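Putative flagellar hook-associated protein (Vibrio parahaemolyticus, PDB 3PWX) is probably a structural component of the bacterial flagellum, a flagellin-family protein thought to be associated with the hook. Local coordinates at residues I162-F165 with N171-A174; L155-A160 with Q173-A178. One frame throughout, in Å; residues are numbered along the deposited sequence.

Interaction 1: residues I162-F165 with N171-A174; sequences IAEF and NFQA
Glu164 and Phe165 of one helix meet Phe172, at the start of the next, through the aliphatic part of the glutamate and the rims of two rings. Glu164 CG lies 3.4 Å from Phe172 CA and 3.6 Å from Phe172 CD2, so its methylene packs where the ring leaves the backbone. The carboxylate ends near the same backbone, with OE2 3.2 Å from Phe172 N, but the angle is too poor for a hydrogen bond. The backbone oxygen Glu164 O sits in the plane of the Phe172 ring at its edge, 3.5 Å from CD2, a placement in which the weakly positive ring hydrogens face an acceptor. Phe165 CD2 approaches Phe172 CE2 to 3.5 Å. With centroids 5.5 Å apart and planes only 20° from parallel, the two rings meet rim to rim, neither lying over the other's face, so this is not a stack. The Glu164 chain starts out with CG anti to the backbone N (chi1 -160°) and then bends at chi2 (59°), which carries the carboxylate to the turn before the second helix. There OE2 accepts a hydrogen bond from Ser169 N, and Ser169 OG bonds to the backbone N of Asn171. Asn171 occupies the N-cap position, although its side chain makes no capping bond. The contact thus joins the end of helix 154-166 to the beginning of helix 172-223 across a short connection, with helix 71-89 packing alongside: Arg71 touches both phenylalanine side chains, and Ile75 touches that of Phe165.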
# COMPACT_ATOMS: atom_id res chain seq x y z
N ILE A 162 -6.68 -2.92 40.73
CA ILE A 162 -7.57 -2.08 41.54
C ILE A 162 -8.35 -2.89 42.60
O ILE A 162 -8.54 -2.44 43.72
CB ILE A 162 -8.55 -1.30 40.61
CG1 ILE A 162 -7.78 -0.24 39.81
CG2 ILE A 162 -9.72 -0.72 41.43
CD1 ILE A 162 -8.55 0.48 38.74
N ALA A 163 -8.81 -4.07 42.23
CA ALA A 163 -9.44 -5.00 43.14
C ALA A 163 -8.42 -5.42 44.20
O ALA A 163 -8.68 -5.33 45.40
CB ALA A 163 -9.97 -6.21 42.36
N GLU A 164 -7.25 -5.82 43.77
CA GLU A 164 -6.19 -6.20 44.69
C GLU A 164 -5.74 -5.03 45.61
O GLU A 164 -5.42 -5.24 46.79
CB GLU A 164 -5.04 -6.80 43.89
CG GLU A 164 -4.07 -7.67 44.63
CD GLU A 164 -4.67 -8.90 45.31
OE1 GLU A 164 -5.41 -9.69 44.69
OE2 GLU A 164 -4.34 -9.08 46.48
N PHE A 165 -5.74 -3.80 45.06
CA PHE A 165 -5.52 -2.59 45.88
C PHE A 165 -6.61 -2.34 46.93
O PHE A 165 -6.31 -1.83 47.98
CB PHE A 165 -5.35 -1.34 45.04
CG PHE A 165 -3.95 -1.12 44.55
CD1 PHE A 165 -3.54 0.15 44.13
CD2 PHE A 165 -3.03 -2.16 44.50
CE1 PHE A 165 -2.22 0.36 43.67
CE2 PHE A 165 -1.72 -1.96 44.05
CZ PHE A 165 -1.32 -0.69 43.64
N ASN A 171 -2.17 -12.82 46.80
CA ASN A 171 -1.80 -12.61 45.39
C ASN A 171 -1.48 -11.19 44.98
O ASN A 171 -1.29 -10.90 43.77
CB ASN A 171 -2.91 -13.14 44.50
CG ASN A 171 -2.50 -14.38 43.78
OD1 ASN A 171 -2.12 -14.34 42.61
ND2 ASN A 171 -2.50 -15.51 44.50
N PHE A 172 -1.40 -10.31 45.98
CA PHE A 172 -1.13 -8.91 45.76
C PHE A 172 0.12 -8.71 44.91
O PHE A 172 0.06 -8.06 43.87
CB PHE A 172 -1.00 -8.18 47.09
CG PHE A 172 -0.85 -6.69 46.98
CD1 PHE A 172 0.40 -6.10 46.95
CD2 PHE A 172 -1.97 -5.87 46.95
CE1 PHE A 172 0.55 -4.70 46.88
CE2 PHE A 172 -1.83 -4.47 46.87
CZ PHE A 172 -0.58 -3.89 46.84
N GLN A 173 1.25 -9.27 45.34
CA GLN A 173 2.48 -9.02 44.60
C GLN A 173 2.46 -9.60 43.17
O GLN A 173 3.15 -9.11 42.29
CB GLN A 173 3.68 -9.52 45.38
CG GLN A 173 4.98 -8.75 45.08
CD GLN A 173 4.87 -7.24 45.29
OE1 GLN A 173 4.39 -6.76 46.34
NE2 GLN A 173 5.36 -6.48 44.29
N ALA A 174 1.64 -10.64 42.96
CA ALA A 174 1.55 -11.29 41.68
C ALA A 174 0.71 -10.45 40.67
O ALA A 174 1.06 -10.38 39.47
CB ALA A 174 0.99 -12.69 41.84

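Interaction 2: residues L155-A160 with Q173-A178; sequences LNQIDA and QAEVDA
The amide of Gln157 and the carboxylate of Glu175 are the two flat groups here, their planes turned 47° apart. Ala178 CB stands over one face of the amide, 3.5 Å from Gln157 NE2 and 3.7 Å from Gln157 CD, while Glu175 OE1 lies beside NE2, close to the amide plane. Ala160 CB comes in obliquely above the carboxylate plane, 3.5 Å from Glu175 OE2. The amide N-H of Gln157 is donated to Glu175 OE1 with an N-to-O distance of 2.7 Å and an angle of 153° at the hydrogen, nearly along the acceptor's C-O axis. The CB of Gln157 does not point straight at the facing helix; CG anti to the backbone N and a bend at chi2 bring the amide across to it. NE2 is also hydrogen-bonded to Ser179 OG, so two partners constrain the rotation of the amide. The small residues Ala160 and Ala178 flank the polar pair, one methyl group on the carboxylate and the other on the amide. The backbones come nearest at Ala160 and Glu175, whose CA atoms are 7.0 Å apart. With the local axes 9.4 Å apart at closest approach and their N-to-C directions 157° apart, close to antiparallel, 155-160 and 173-178 form the two arms of an antiparallel helical hairpin, bridged at its surface by a polar glutamine-glutamate pair.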
# COMPACT_ATOMS: atom_id res chain seq x y z
N LEU A 155 -6.40 -3.02 30.19
CA LEU A 155 -7.45 -2.35 30.96
C LEU A 155 -8.15 -3.32 31.89
O LEU A 155 -8.57 -2.95 32.97
CB LEU A 155 -8.42 -1.62 30.04
CG LEU A 155 -7.79 -0.45 29.26
CD1 LEU A 155 -8.85 0.30 28.44
CD2 LEU A 155 -7.03 0.54 30.12
N ASN A 156 -8.24 -4.57 31.49
CA ASN A 156 -8.72 -5.58 32.40
C ASN A 156 -7.72 -5.87 33.51
O ASN A 156 -8.11 -6.07 34.64
CB ASN A 156 -9.14 -6.82 31.62
CG ASN A 156 -10.42 -6.56 30.83
OD1 ASN A 156 -11.24 -5.74 31.27
ND2 ASN A 156 -10.59 -7.18 29.64
N GLN A 157 -6.42 -5.83 33.19
CA GLN A 157 -5.44 -6.20 34.15
C GLN A 157 -5.36 -5.09 35.19
O GLN A 157 -5.12 -5.36 36.36
CB GLN A 157 -4.11 -6.41 33.47
CG GLN A 157 -2.93 -6.68 34.45
CD GLN A 157 -3.18 -7.93 35.24
OE1 GLN A 157 -3.55 -8.96 34.67
NE2 GLN A 157 -2.98 -7.87 36.56
N ILE A 158 -5.58 -3.85 34.75
CA ILE A 158 -5.47 -2.72 35.67
C ILE A 158 -6.64 -2.82 36.69
O ILE A 158 -6.46 -2.45 37.87
CB ILE A 158 -5.36 -1.32 34.95
CG1 ILE A 158 -4.86 -0.24 35.93
CG2 ILE A 158 -6.71 -0.86 34.45
CD1 ILE A 158 -3.54 -0.58 36.82
N ASP A 159 -7.78 -3.34 36.22
CA ASP A 159 -8.97 -3.54 37.09
C ASP A 159 -8.76 -4.66 38.10
O ASP A 159 -9.16 -4.53 39.25
CB ASP A 159 -10.28 -3.73 36.28
CG ASP A 159 -10.94 -2.38 35.90
OD1 ASP A 159 -10.47 -1.31 36.37
OD2 ASP A 159 -11.94 -2.37 35.16
N ALA A 160 -8.12 -5.75 37.67
CA ALA A 160 -7.66 -6.79 38.62
C ALA A 160 -6.67 -6.24 39.71
O ALA A 160 -6.62 -6.72 40.86
CB ALA A 160 -7.04 -7.97 37.88
N GLN A 173 1.25 -9.27 45.34
CA GLN A 173 2.48 -9.02 44.60
C GLN A 173 2.46 -9.60 43.17
O GLN A 173 3.15 -9.11 42.29
CB GLN A 173 3.68 -9.52 45.38
CG GLN A 173 4.98 -8.75 45.08
CD GLN A 173 4.87 -7.24 45.29
OE1 GLN A 173 4.39 -6.76 46.34
NE2 GLN A 173 5.36 -6.48 44.29
N ALA A 174 1.64 -10.64 42.96
CA ALA A 174 1.55 -11.29 41.68
C ALA A 174 0.71 -10.45 40.67
O ALA A 174 1.06 -10.38 39.47
CB ALA A 174 0.99 -12.69 41.84
N GLU A 175 -0.38 -9.83 41.14
CA GLU A 175 -1.17 -8.93 40.29
C GLU A 175 -0.36 -7.71 39.94
O GLU A 175 -0.35 -7.27 38.76
CB GLU A 175 -2.45 -8.45 40.96
CG GLU A 175 -3.52 -9.51 41.03
CD GLU A 175 -4.20 -9.80 39.70
OE1 GLU A 175 -3.66 -9.50 38.62
OE2 GLU A 175 -5.31 -10.37 39.74
N VAL A 176 0.33 -7.15 40.95
CA VAL A 176 1.29 -6.07 40.71
C VAL A 176 2.21 -6.42 39.52
O VAL A 176 2.30 -5.65 38.56
CB VAL A 176 2.07 -5.68 42.01
CG1 VAL A 176 3.37 -4.87 41.74
CG2 VAL A 176 1.12 -4.95 42.98
N ASP A 177 2.89 -7.57 39.59
CA ASP A 177 3.80 -8.02 38.54
C ASP A 177 3.04 -8.32 37.22
O ASP A 177 3.55 -8.06 36.15
CB ASP A 177 4.65 -9.22 39.00
CG ASP A 177 5.71 -8.82 40.02
OD1 ASP A 177 6.61 -7.96 39.68
OD2 ASP A 177 5.69 -9.37 41.15
N ALA A 178 1.82 -8.82 37.27
CA ALA A 178 1.08 -8.99 36.01
C ALA A 178 0.74 -7.63 35.41
O ALA A 178 0.83 -7.43 34.19
CB ALA A 178 -0.16 -9.85 36.17

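In the fold
Both interactions tie helix 154-166 to helix 172-223, and both lie on the same side of the chain's centre. Interaction 1 is next to the turn and partly buried; its phenylalanines also meet helix 71-89, and it packs carbon on carbon across the segments, the Glu164 carboxylate being bonded instead to Ser169 in the turn. Interaction 2 is a surface contact with no fully buried touching residue, and a side-chain hydrogen bond is the main link. The two run into each other: Glu164 CG packs 4.1 Å from Glu175 CG, and Phe165 reaches Val176. Between these two segment pairs, then, ring and methylene packing beside the turn is followed by a glutamine-glutamate hydrogen bond one step along the arms.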